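Putative histidinol-phosphate aminotransferase (Burkholderia pseudomallei, PDB 3P1T) probably catalyses the pyridoxal-phosphate-dependent transfer of an amino group from L-histidinol phosphate to 2-oxoglutarate, a step of histidine biosynthesis. Local coordinates at residues I117-T120 with L124-P127; V139-P144 with D158-R163; R259-A264 with I315-E320; Y270-S275 with V280-A285. All coordinates share one frame; numbering follows the deposited sequence. Where two conformers were deposited one is given.

Interaction 1 (I117-T120 with L124-P127); sequences IGLT and LLDP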
loop_
_atom_site.group_PDB
_atom_site.type_symbol
_atom_site.label_atom_id
_atom_site.label_comp_id
_atom_site.label_asym_id
_atom_site.label_seq_id
_atom_site.Cartn_x
_atom_site.Cartn_y
_atom_site.Cartn_z
ATOM N N ILE A 117 1.202 12.578 -26.883
ATOM C CA ILE A 117 1.723 13.861 -27.364
ATOM C C ILE A 117 3.231 13.737 -27.486
ATOM O O ILE A 117 3.915 13.475 -26.499
ATOM C CB ILE A 117 1.319 15.051 -26.444
ATOM C CG1 ILE A 117 -0.195 15.175 -26.323
ATOM C CG2 ILE A 117 1.949 16.367 -26.931
ATOM C CD1 ILE A 117 -0.648 16.116 -25.255
ATOM N N GLY A 118 3.733 13.943 -28.689
ATOM C CA GLY A 118 5.163 13.902 -28.958
ATOM C C GLY A 118 5.888 15.155 -28.517
ATOM O O GLY A 118 5.273 16.095 -27.984
ATOM N N LEU A 119 7.212 15.170 -28.729
ATOM C CA LEU A 119 8.023 16.324 -28.357
ATOM C C LEU A 119 8.708 16.929 -29.572
ATOM O O LEU A 119 9.004 16.232 -30.549
ATOM C CB LEU A 119 9.087 15.971 -27.294
ATOM C CG LEU A 119 8.629 15.335 -25.972
ATOM C CD1 LEU A 119 9.805 15.107 -25.064
ATOM C CD2 LEU A 119 7.582 16.182 -25.243
ATOM N N THR A 120 8.980 18.239 -29.493
ATOM C CA THR A 120 9.734 18.978 -30.502
ATOM C C THR A 120 11.209 18.625 -30.291
ATOM O O THR A 120 11.538 17.894 -29.354
ATOM C CB THR A 120 9.454 20.505 -30.415
ATOM O OG1 THR A 120 10.048 21.053 -29.229
ATOM C CG2 THR A 120 7.964 20.861 -30.502
ATOM N N LEU A 124 9.912 20.196 -25.970
ATOM C CA LEU A 124 8.642 20.823 -25.625
ATOM C C LEU A 124 7.484 20.023 -26.222
ATOM O O LEU A 124 7.696 19.285 -27.185
ATOM C CB LEU A 124 8.650 22.256 -26.178
ATOM C CG LEU A 124 9.159 23.405 -25.304
ATOM C CD1 LEU A 124 10.530 23.111 -24.636
ATOM C CD2 LEU A 124 9.195 24.687 -26.118
ATOM N N LEU A 125 6.258 20.191 -25.694
ATOM C CA LEU A 125 5.101 19.467 -26.226
ATOM C C LEU A 125 4.837 19.867 -27.675
ATOM O O LEU A 125 4.901 21.056 -27.992
ATOM C CB LEU A 125 3.848 19.688 -25.369
ATOM C CG LEU A 125 3.914 19.140 -23.946
ATOM C CD1 LEU A 125 2.651 19.410 -23.226
ATOM C CD2 LEU A 125 4.162 17.647 -23.935
ATOM N N ASP A 126 4.596 18.858 -28.559
ATOM C CA ASP A 126 4.325 19.072 -29.983
ATOM C C ASP A 126 2.973 19.760 -30.133
ATOM O O ASP A 126 1.949 19.196 -29.750
ATOM C CB ASP A 126 4.375 17.755 -30.775
ATOM C CG ASP A 126 4.371 17.883 -32.293
ATOM O OD1 ASP A 126 3.793 18.865 -32.813
ATOM O OD2 ASP A 126 4.888 16.968 -32.963
ATOM N N PRO A 127 2.959 20.989 -30.688
ATOM C CA PRO A 127 1.688 21.737 -30.808
ATOM C C PRO A 127 0.609 21.039 -31.636
ATOM O O PRO A 127 -0.574 21.285 -31.384
ATOM C CB PRO A 127 2.101 23.030 -31.511
ATOM C CG PRO A 127 3.565 23.163 -31.252
ATOM C CD PRO A 127 4.106 21.782 -31.181
#

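Interaction 2 (V139-P144 with D158-R163); sequences VVLANP and DQLRQR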
loop_
_atom_site.group_PDB
_atom_site.type_symbol
_atom_site.label_atom_id
_atom_site.label_comp_id
_atom_site.label_asym_id
_atom_site.label_seq_id
_atom_site.Cartn_x
_atom_site.Cartn_y
_atom_site.Cartn_z
ATOM N N VAL A 139 -6.080 14.211 -19.621
ATOM C CA VAL A 139 -4.674 14.483 -19.882
ATOM C C VAL A 139 -3.896 14.364 -18.581
ATOM O O VAL A 139 -4.243 15.002 -17.590
ATOM C CB VAL A 139 -4.479 15.862 -20.564
ATOM C CG1 VAL A 139 -3.016 16.106 -20.886
ATOM C CG2 VAL A 139 -5.324 15.968 -21.836
ATOM N N VAL A 140 -2.861 13.502 -18.590
ATOM C CA VAL A 140 -1.972 13.229 -17.449
ATOM C C VAL A 140 -0.544 13.619 -17.862
ATOM O O VAL A 140 0.065 12.948 -18.697
ATOM C CB VAL A 140 -2.057 11.749 -16.956
ATOM C CG1 VAL A 140 -1.089 11.492 -15.803
ATOM C CG2 VAL A 140 -3.480 11.369 -16.556
ATOM N N LEU A 141 -0.030 14.724 -17.304
ATOM C CA LEU A 141 1.319 15.232 -17.597
ATOM C C LEU A 141 2.122 15.519 -16.330
ATOM O O LEU A 141 1.565 15.949 -15.317
ATOM C CB LEU A 141 1.241 16.522 -18.427
ATOM C CG LEU A 141 0.667 16.410 -19.826
ATOM C CD1 LEU A 141 0.146 17.718 -20.285
ATOM C CD2 LEU A 141 1.668 15.818 -20.802
ATOM N N ALA A 142 3.448 15.309 -16.404
ATOM C CA ALA A 142 4.367 15.611 -15.306
ATOM C C ALA A 142 4.918 17.021 -15.499
ATOM O O ALA A 142 5.367 17.349 -16.607
ATOM C CB ALA A 142 5.489 14.580 -15.243
ATOM N N ASN A 143 4.823 17.877 -14.455
ATOM C CA ASN A 143 5.331 19.256 -14.492
ATOM C C ASN A 143 6.129 19.562 -13.202
ATOM O O ASN A 143 5.527 19.671 -12.134
ATOM C CB ASN A 143 4.206 20.269 -14.696
ATOM C CG ASN A 143 4.671 21.686 -14.935
ATOM O OD1 ASN A 143 5.697 21.926 -15.554
ATOM N ND2 ASN A 143 3.891 22.663 -14.497
ATOM N N PRO A 144 7.487 19.673 -13.255
ATOM C CA PRO A 144 8.388 19.539 -14.428
ATOM C C PRO A 144 8.368 18.117 -14.963
ATOM O O PRO A 144 8.011 17.193 -14.219
ATOM C CB PRO A 144 9.769 19.910 -13.858
ATOM C CG PRO A 144 9.491 20.645 -12.576
ATOM C CD PRO A 144 8.255 19.988 -12.037
ATOM N N ASP A 158 -2.807 26.876 -20.339
ATOM C CA ASP A 158 -3.990 27.623 -20.761
ATOM C C ASP A 158 -4.766 26.818 -21.809
ATOM O O ASP A 158 -5.972 26.633 -21.645
ATOM C CB ASP A 158 -3.582 28.997 -21.303
ATOM C CG ASP A 158 -4.719 29.863 -21.804
ATOM O OD1 ASP A 158 -5.754 29.960 -21.099
ATOM O OD2 ASP A 158 -4.583 30.438 -22.914
ATOM N N GLN A 159 -4.062 26.279 -22.833
ATOM C CA GLN A 159 -4.641 25.469 -23.900
ATOM C C GLN A 159 -5.224 24.170 -23.332
ATOM O O GLN A 159 -6.362 23.841 -23.671
ATOM C CB GLN A 159 -3.593 25.166 -24.973
ATOM C CG GLN A 159 -4.190 24.954 -26.365
ATOM C CD GLN A 159 -3.218 24.441 -27.412
ATOM O OE1 GLN A 159 -3.628 23.805 -28.390
ATOM N NE2 GLN A 159 -1.920 24.683 -27.251
ATOM N N LEU A 160 -4.486 23.468 -22.438
ATOM C CA LEU A 160 -4.943 22.218 -21.810
ATOM C C LEU A 160 -6.215 22.424 -20.998
ATOM O O LEU A 160 -7.161 21.647 -21.146
ATOM C CB LEU A 160 -3.868 21.615 -20.905
ATOM C CG LEU A 160 -2.673 21.010 -21.596
ATOM C CD1 LEU A 160 -1.473 20.975 -20.665
ATOM C CD2 LEU A 160 -3.001 19.652 -22.160
ATOM N N ARG A 161 -6.268 23.506 -20.190
ATOM C CA ARG A 161 -7.417 23.814 -19.335
ATOM C C ARG A 161 -8.686 24.135 -20.156
ATOM O O ARG A 161 -9.788 23.906 -19.645
ATOM C CB ARG A 161 -7.088 24.964 -18.394
ATOM C CG ARG A 161 -6.250 24.473 -17.236
ATOM C CD ARG A 161 -5.622 25.565 -16.399
ATOM N NE ARG A 161 -4.854 24.959 -15.309
ATOM C CZ ARG A 161 -3.758 25.479 -14.763
ATOM N NH1 ARG A 161 -3.269 26.636 -15.205
ATOM N NH2 ARG A 161 -3.131 24.838 -13.785
ATOM N N GLN A 162 -8.524 24.614 -21.422
ATOM C CA GLN A 162 -9.608 24.974 -22.346
ATOM C C GLN A 162 -10.051 23.773 -23.190
ATOM O O GLN A 162 -11.247 23.616 -23.464
ATOM C CB GLN A 162 -9.172 26.127 -23.281
ATOM C CG GLN A 162 -9.017 27.495 -22.595
ATOM C CD GLN A 162 -8.594 28.627 -23.519
ATOM O OE1 GLN A 162 -8.456 28.471 -24.741
ATOM N NE2 GLN A 162 -8.386 29.808 -22.948
ATOM N N ARG A 163 -9.090 22.915 -23.600
ATOM C CA ARG A 163 -9.350 21.756 -24.460
ATOM C C ARG A 163 -9.613 20.410 -23.737
ATOM O O ARG A 163 -10.378 19.617 -24.278
ATOM C CB ARG A 163 -8.168 21.524 -25.408
ATOM C CG ARG A 163 -8.039 22.557 -26.517
ATOM C CD ARG A 163 -7.116 22.044 -27.600
ATOM N NE ARG A 163 -7.413 22.662 -28.894
ATOM C CZ ARG A 163 -8.346 22.224 -29.742
ATOM N NH1 ARG A 163 -9.098 21.173 -29.431
ATOM N NH2 ARG A 163 -8.543 22.844 -30.899
#

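Interaction 3 (R259-A264 with I315-E320); sequences RRVADA and ISIGRE. With SO4 (sulfate ion), chain E.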
loop_
_atom_site.group_PDB
_atom_site.type_symbol
_atom_site.label_atom_id
_atom_site.label_comp_id
_atom_site.label_asym_id
_atom_site.label_seq_id
_atom_site.Cartn_x
_atom_site.Cartn_y
_atom_site.Cartn_z
ATOM N N ARG A 259 23.277 23.693 -11.176
ATOM C CA ARG A 259 23.894 24.778 -11.916
ATOM C C ARG A 259 25.377 24.428 -12.184
ATOM O O ARG A 259 25.814 24.534 -13.338
ATOM C CB ARG A 259 23.724 26.101 -11.143
ATOM C CG ARG A 259 24.450 27.337 -11.716
ATOM C CD ARG A 259 24.178 27.631 -13.185
ATOM N NE ARG A 259 22.778 27.922 -13.458
ATOM C CZ ARG A 259 22.212 27.758 -14.644
ATOM N NH1 ARG A 259 22.915 27.269 -15.661
ATOM N NH2 ARG A 259 20.928 28.046 -14.816
ATOM N N ARG A 260 26.109 23.947 -11.149
ATOM C CA ARG A 260 27.513 23.535 -11.256
ATOM C C ARG A 260 27.677 22.430 -12.312
ATOM O O ARG A 260 28.474 22.597 -13.229
ATOM C CB ARG A 260 28.089 23.055 -9.896
ATOM C CG ARG A 260 29.457 22.357 -10.041
ATOM C CD ARG A 260 30.231 22.191 -8.762
ATOM N NE ARG A 260 29.983 20.912 -8.109
ATOM C CZ ARG A 260 30.868 19.924 -8.041
ATOM N NH1 ARG A 260 32.074 20.060 -8.588
ATOM N NH2 ARG A 260 30.569 18.802 -7.399
ATOM N N VAL A 261 26.927 21.321 -12.181
ATOM C CA VAL A 261 27.034 20.161 -13.066
ATOM C C VAL A 261 26.686 20.569 -14.522
ATOM O O VAL A 261 27.471 20.244 -15.417
ATOM C CB VAL A 261 26.162 18.982 -12.558
ATOM C CG1 VAL A 261 26.085 17.853 -13.579
ATOM C CG2 VAL A 261 26.717 18.447 -11.250
ATOM N N ALA A 262 25.571 21.314 -14.743
ATOM C CA ALA A 262 25.164 21.762 -16.075
ATOM C C ALA A 262 26.258 22.647 -16.734
ATOM O O ALA A 262 26.641 22.385 -17.880
ATOM C CB ALA A 262 23.845 22.519 -16.002
ATOM N N ASP A 263 26.791 23.650 -16.003
ATOM C CA ASP A 263 27.816 24.551 -16.535
ATOM C C ASP A 263 29.132 23.812 -16.819
ATOM O O ASP A 263 29.731 24.037 -17.875
ATOM C CB ASP A 263 28.068 25.723 -15.570
ATOM C CG ASP A 263 26.948 26.761 -15.459
ATOM O OD1 ASP A 263 25.940 26.651 -16.215
ATOM O OD2 ASP A 263 27.107 27.720 -14.664
ATOM N N ALA A 264 29.567 22.923 -15.904
ATOM C CA ALA A 264 30.815 22.159 -16.055
ATOM C C ALA A 264 30.751 21.200 -17.250
ATOM O O ALA A 264 31.712 21.159 -18.031
ATOM C CB ALA A 264 31.124 21.381 -14.787
ATOM N N ILE A 315 21.154 12.312 -15.648
ATOM C CA ILE A 315 22.089 12.327 -14.521
ATOM C C ILE A 315 21.427 13.008 -13.325
ATOM O O ILE A 315 21.069 14.187 -13.422
ATOM C CB ILE A 315 23.418 13.043 -14.919
ATOM C CG1 ILE A 315 24.043 12.437 -16.199
ATOM C CG2 ILE A 315 24.385 13.042 -13.729
ATOM C CD1 ILE A 315 25.243 13.186 -16.749
ATOM N N SER A 316 21.277 12.294 -12.200
ATOM C CA SER A 316 20.713 12.917 -10.999
ATOM C C SER A 316 21.761 13.822 -10.326
ATOM O O SER A 316 22.967 13.685 -10.585
ATOM C CB SER A 316 20.207 11.862 -10.023
ATOM O OG SER A 316 19.196 11.079 -10.631
ATOM N N ILE A 317 21.295 14.785 -9.515
ATOM C CA ILE A 317 22.176 15.688 -8.778
ATOM C C ILE A 317 22.217 15.181 -7.334
ATOM O O ILE A 317 21.187 15.211 -6.639
ATOM C CB ILE A 317 21.716 17.170 -8.905
ATOM C CG1 ILE A 317 21.578 17.631 -10.379
ATOM C CG2 ILE A 317 22.571 18.102 -8.078
ATOM C CD1 ILE A 317 22.809 17.490 -11.286
ATOM N N GLY A 318 23.379 14.656 -6.932
ATOM C CA GLY A 318 23.586 14.112 -5.589
ATOM C C GLY A 318 24.306 15.084 -4.680
ATOM O O GLY A 318 24.217 16.298 -4.880
ATOM N N ARG A 319 25.041 14.568 -3.683
ATOM C CA ARG A 319 25.856 15.448 -2.839
ATOM C C ARG A 319 27.087 15.958 -3.643
ATOM O O ARG A 319 27.409 15.425 -4.705
ATOM C CB ARG A 319 26.290 14.735 -1.554
ATOM C CG ARG A 319 25.251 14.739 -0.442
ATOM C CD ARG A 319 25.592 13.740 0.651
ATOM N NE ARG A 319 25.351 12.361 0.204
ATOM C CZ ARG A 319 26.297 11.501 -0.168
ATOM N NH1 ARG A 319 27.577 11.843 -0.102
ATOM N NH2 ARG A 319 25.970 10.281 -0.574
ATOM N N GLU A 320 27.754 16.992 -3.136
ATOM C CA GLU A 320 28.904 17.627 -3.772
ATOM C C GLU A 320 29.990 16.592 -4.174
ATOM O O GLU A 320 30.444 16.620 -5.312
ATOM C CB GLU A 320 29.498 18.683 -2.837
ATOM C CG GLU A 320 30.575 19.525 -3.506
ATOM C CD GLU A 320 31.444 20.387 -2.612
ATOM O OE1 GLU A 320 30.950 20.853 -1.559
ATOM O OE2 GLU A 320 32.609 20.638 -2.997
HETATM S S SO4 E . 19.944 26.630 -18.171
HETATM O O1 SO4 E . 19.291 26.696 -19.478
HETATM O O2 SO4 E . 19.210 27.521 -17.231
HETATM O O3 SO4 E . 21.324 27.091 -18.321
HETATM O O4 SO4 E . 19.971 25.229 -17.671
#

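Interaction 4 (Y270-S275 with V280-A285); sequences YRVASS and VLVENA. With EDO (1,2-ethanediol), chain G.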
loop_
_atom_site.group_PDB
_atom_site.type_symbol
_atom_site.label_atom_id
_atom_site.label_comp_id
_atom_site.label_asym_id
_atom_site.label_seq_id
_atom_site.Cartn_x
_atom_site.Cartn_y
_atom_site.Cartn_z
ATOM N N TYR A 270 29.665 18.754 -23.597
ATOM C CA TYR A 270 28.404 17.998 -23.568
ATOM C C TYR A 270 27.212 18.926 -23.836
ATOM O O TYR A 270 27.279 20.129 -23.568
ATOM C CB TYR A 270 28.218 17.257 -22.225
ATOM C CG TYR A 270 29.240 16.168 -21.984
ATOM C CD1 TYR A 270 29.055 14.887 -22.492
ATOM C CD2 TYR A 270 30.386 16.412 -21.228
ATOM C CE1 TYR A 270 29.996 13.880 -22.277
ATOM C CE2 TYR A 270 31.352 15.422 -21.033
ATOM C CZ TYR A 270 31.157 14.157 -21.565
ATOM O OH TYR A 270 32.096 13.172 -21.356
ATOM N N ARG A 271 26.140 18.362 -24.417
ATOM C CA ARG A 271 24.918 19.122 -24.694
ATOM C C ARG A 271 23.907 18.754 -23.616
ATOM O O ARG A 271 23.424 17.623 -23.543
ATOM C CB ARG A 271 24.393 18.898 -26.126
ATOM C CG ARG A 271 25.362 19.392 -27.195
ATOM C CD ARG A 271 24.686 19.994 -28.401
ATOM N NE ARG A 271 25.688 20.340 -29.408
ATOM C CZ ARG A 271 25.815 19.713 -30.572
ATOM N NH1 ARG A 271 24.965 18.751 -30.911
ATOM N NH2 ARG A 271 26.759 20.077 -31.428
ATOM N N VAL A 272 23.708 19.695 -22.707
ATOM C CA VAL A 272 22.859 19.547 -21.531
ATOM C C VAL A 272 21.601 20.366 -21.736
ATOM O O VAL A 272 21.674 21.497 -22.216
ATOM C CB VAL A 272 23.632 19.984 -20.246
ATOM C CG1 VAL A 272 22.824 19.698 -18.981
ATOM C CG2 VAL A 272 25.005 19.319 -20.168
ATOM N N ALA A 273 20.456 19.802 -21.373
ATOM C CA ALA A 273 19.165 20.478 -21.438
ATOM C C ALA A 273 18.885 21.243 -20.140
ATOM O O ALA A 273 19.299 20.793 -19.065
ATOM C CB ALA A 273 18.060 19.454 -21.682
ATOM N N SER A 274 18.141 22.367 -20.229
ATOM C CA SER A 274 17.686 23.106 -19.053
ATOM C C SER A 274 16.830 22.169 -18.187
ATOM O O SER A 274 16.248 21.219 -18.722
ATOM C CB SER A 274 16.906 24.353 -19.461
ATOM O OG SER A 274 15.687 24.032 -20.119
ATOM N N SER A 275 16.837 22.362 -16.861
ATOM C CA SER A 275 16.071 21.508 -15.963
ATOM C C SER A 275 15.465 22.287 -14.848
ATOM O O SER A 275 16.108 23.199 -14.311
ATOM C CB SER A 275 16.938 20.402 -15.369
ATOM O OG SER A 275 16.166 19.557 -14.524
ATOM N N VAL A 280 19.661 16.340 -14.732
ATOM C CA VAL A 280 19.898 17.009 -16.021
ATOM C C VAL A 280 19.891 15.960 -17.141
ATOM O O VAL A 280 20.434 14.857 -16.960
ATOM C CB VAL A 280 21.185 17.877 -16.083
ATOM C CG1 VAL A 280 21.049 19.149 -15.247
ATOM C CG2 VAL A 280 22.440 17.084 -15.708
ATOM N N LEU A 281 19.244 16.293 -18.294
ATOM C CA LEU A 281 19.245 15.419 -19.463
ATOM C C LEU A 281 20.431 15.807 -20.340
ATOM O O LEU A 281 20.581 16.985 -20.670
ATOM C CB LEU A 281 17.928 15.477 -20.228
ATOM C CG LEU A 281 17.746 14.421 -21.328
ATOM C CD1 LEU A 281 17.452 13.041 -20.743
ATOM C CD2 LEU A 281 16.633 14.809 -22.253
ATOM N N VAL A 282 21.308 14.833 -20.658
ATOM C CA VAL A 282 22.523 15.048 -21.450
ATOM C C VAL A 282 22.470 14.195 -22.728
ATOM O O VAL A 282 22.061 13.033 -22.665
ATOM C CB VAL A 282 23.794 14.735 -20.608
ATOM C CG1 VAL A 282 25.072 15.035 -21.390
ATOM C CG2 VAL A 282 23.789 15.518 -19.305
ATOM N N GLU A 283 22.891 14.777 -23.880
ATOM C CA GLU A 283 22.980 14.074 -25.167
ATOM C C GLU A 283 24.046 12.998 -25.094
ATOM O O GLU A 283 25.152 13.255 -24.590
ATOM C CB GLU A 283 23.275 15.021 -26.335
ATOM C CG GLU A 283 22.106 15.885 -26.780
ATOM C CD GLU A 283 22.312 16.681 -28.058
ATOM O OE1 GLU A 283 23.263 16.383 -28.820
ATOM O OE2 GLU A 283 21.496 17.598 -28.307
ATOM N N ASN A 284 23.716 11.789 -25.577
ATOM C CA ASN A 284 24.650 10.671 -25.548
ATOM C C ASN A 284 24.615 9.876 -26.872
ATOM O O ASN A 284 24.128 8.749 -26.917
ATOM C CB ASN A 284 24.346 9.756 -24.356
ATOM C CG ASN A 284 25.328 8.621 -24.209
ATOM O OD1 ASN A 284 26.534 8.755 -24.487
ATOM N ND2 ASN A 284 24.808 7.464 -23.829
ATOM N N ALA A 285 25.202 10.435 -27.929
ATOM C CA ALA A 285 25.273 9.762 -29.230
ATOM C C ALA A 285 26.073 8.443 -29.156
ATOM O O ALA A 285 25.767 7.501 -29.890
ATOM C CB ALA A 285 25.904 10.686 -30.255
HETATM C C1 EDO G . 19.519 24.968 -13.946
HETATM O O1 EDO G . 20.455 24.088 -14.600
HETATM C C2 EDO G . 18.289 25.178 -14.847
HETATM O O2 EDO G . 17.182 25.850 -14.202
HETATM O O HOH W 1 17.500 18.467 -18.095
#

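Interaction 1 (I117-T120 with L124-P127)
The backbones of L119 and L125 pair in a single antiparallel bridge, a worked example of how a short turn can be fastened without forming a regular strand pair. The pair is of the non-hydrogen-bonded kind, with the bonds falling on its neighbours: T120 N donates to L124 O at 2.8 Å, and D126 N donates to G118 O at 2.9 Å. L124 O also receives a CA-H...O contact from L119 CA at 3.2 Å. T120 adds a weak third bond, from L124 N to its OG1 at 3.4 Å; with chi1 at 71° that hydroxyl is tucked between the backbone N and carbonyl carbon of T120, while CG2 turns to the ring of P127, 4.0 Å from CD.

Beside these bonds lies a small apolar patch. L125 CD2 is met by I117 CG2 at 3.9 Å and by L119 CD2 at the same distance, the side chains running at a slant to one another. D126 lays its CB against G118 O, but its carboxylate serves the next element: OD1 caps helix 127-130 by accepting from N128 N. D129 of that helix in turn accepts from G118 N. The turn thus bridges strand 113-117, an edge of the seven-stranded sheet, to helix 127-130, with L125 resting on A96 of strand 92-96.

Interaction 2 (V139-P144 with D158-R163)
L160 points from its helix at two side chains of strand 137-142 and meets each in a different manner. With L141 the approach is tip to tip: L160 CD1 and L141 CD1 stand 3.7 Å apart, the two leucines reaching for each other, one from the helix, one from the strand. With V139 the side chains cross at about a right angle, and the other methyl of the leucine does the touching, L160 CD2 lying 3.8 Å from V139 CG1. That valine methyl is anti to the backbone N (chi1 -177°), the setting that presents it to the helix. Because V139 and L141 are two apart in an extended strand, their side chains project from the same face, and one forked leucine can serve both. Strand 137-142 and helix 154-163 are the first two elements of a beta-alpha-beta unit completed by strand 166-170, the building block of the large domain of fold-type I pyridoxal-phosphate enzymes. The helix packs on one face of strand 137-142, while V140, on the reverse face of the same strand, packs against Y103 of helix 102-107. All three contacting residues are buried, and the contact is wholly apolar. L130 of helix 127-130 extends the apolar layer by packing on L160, and L167 of strand 166-170 packs on V139.

Interaction 3 (R259-A264 with I315-E320)
R260 crosses from helix 244-267 to E320, and its side chain can be followed outward as an example of an arginine spanning two helices. From CB it leaves the helix extended, CG anti to the backbone N (chi1 168°), and then bends at chi3 (93°), bringing the guanidinium round to the start of helix 320-333. The side chain also packs on N323 and L327 of that helix. NE turns back to its own helix and donates to Q257 OE1. At the tip, NH2 makes a salt bridge with D324 OD1; E320 O lies 3.0 Å from the same NH2, near the guanidinium plane, but at an angle too poor for a hydrogen bond. The CG of E320 packs 4.0 Å from R260 NH2, and the carboxylate is a longer-range neighbour, with OE2 5.2 Å from NH2.

One residue on, V261 reaches tip to tip toward I317, whose CD1 sits 3.9 Å from V261 CB and about equally near both valine methyls. On another side of the helix R259 grips a sulfate, probably from the crystallisation liquor, through NH1 to O3 and NH2 to O2, the latter at 3.0 Å. R259 NH1 also forms a salt bridge with D263 OD1 at 3.1 Å. Helix 244-267 therefore packs both on the end of strand 312-316, where I315 touches L265, and beside helix 320-333.

Interaction 4 (Y270-S275 with V280-A285)
R271 and A273 anchor the loop 270-275 to strand 279-283 through two nearly straight backbone bonds: E283 N donates to R271 O and A273 N to L281 O, each at 2.9 Å. Between them V272 and V282 form a lone antiparallel bridge, a non-hydrogen-bonded pair with CA atoms 4.5 Å apart; CA-H...O contacts of V282 to R271 O and of V272 to L281 O accompany these bonds. Beyond A273 the direct backbone bonds give way to a water, which lies 3.1 Å from S274 O and accepts from L281 N at 2.8 Å. At the other end the side chains of R271 and E283 slant across each other, the arginine's CB packing on the acid group, with R271 CB 3.6 Å from E283 CD. The salt bridge between R271 NH1 and E283 OE1 is loose, at 3.6 Å, and the guanidinium and carboxylate planes are almost perpendicular (83°).

On the face carrying V272, V280 and V282 the contact is apolar. V272 divides its methyls between two strand valines: CG1, anti to the backbone N (chi1 -174°), meets V280 CB at 3.8 Å, while CG2 approaches V282 CG2. V282 CG1 lies against CB of Y270, whose hydroxyl is hydrogen-bonded to L330 O. Segment 270-275 thus adds an irregular strip beside strand 279-283, outermost in the four-stranded sheet within this chain; V272 and Y270 both touch L265 of helix 244-267, and V282 packs on I315 of strand 312-316.

The four contacts form two pairs, one in each lobe of the fold. Interactions 1 and 2 lie at the seven-stranded sheet, their centres 12 Å apart, and join through L125 CD1 and L141 CD1 at 4.2 Å. Interactions 3 and 4, also 12 Å apart between centres, share the four-stranded sheet: I315 O and V280 N, 2.9 Å apart, probably form a hydrogen bond, and V261 CG1 packs near V280 CG2. Across the lobes the nearest atoms of interactions 2 and 4 are about 6 Å apart. Just past strand 137-142, P144, which follows a cis peptide bond, touches E276. The sulfate and ethanediol probably come from the crystallisation liquor; neither is the pyridoxal phosphate cofactor.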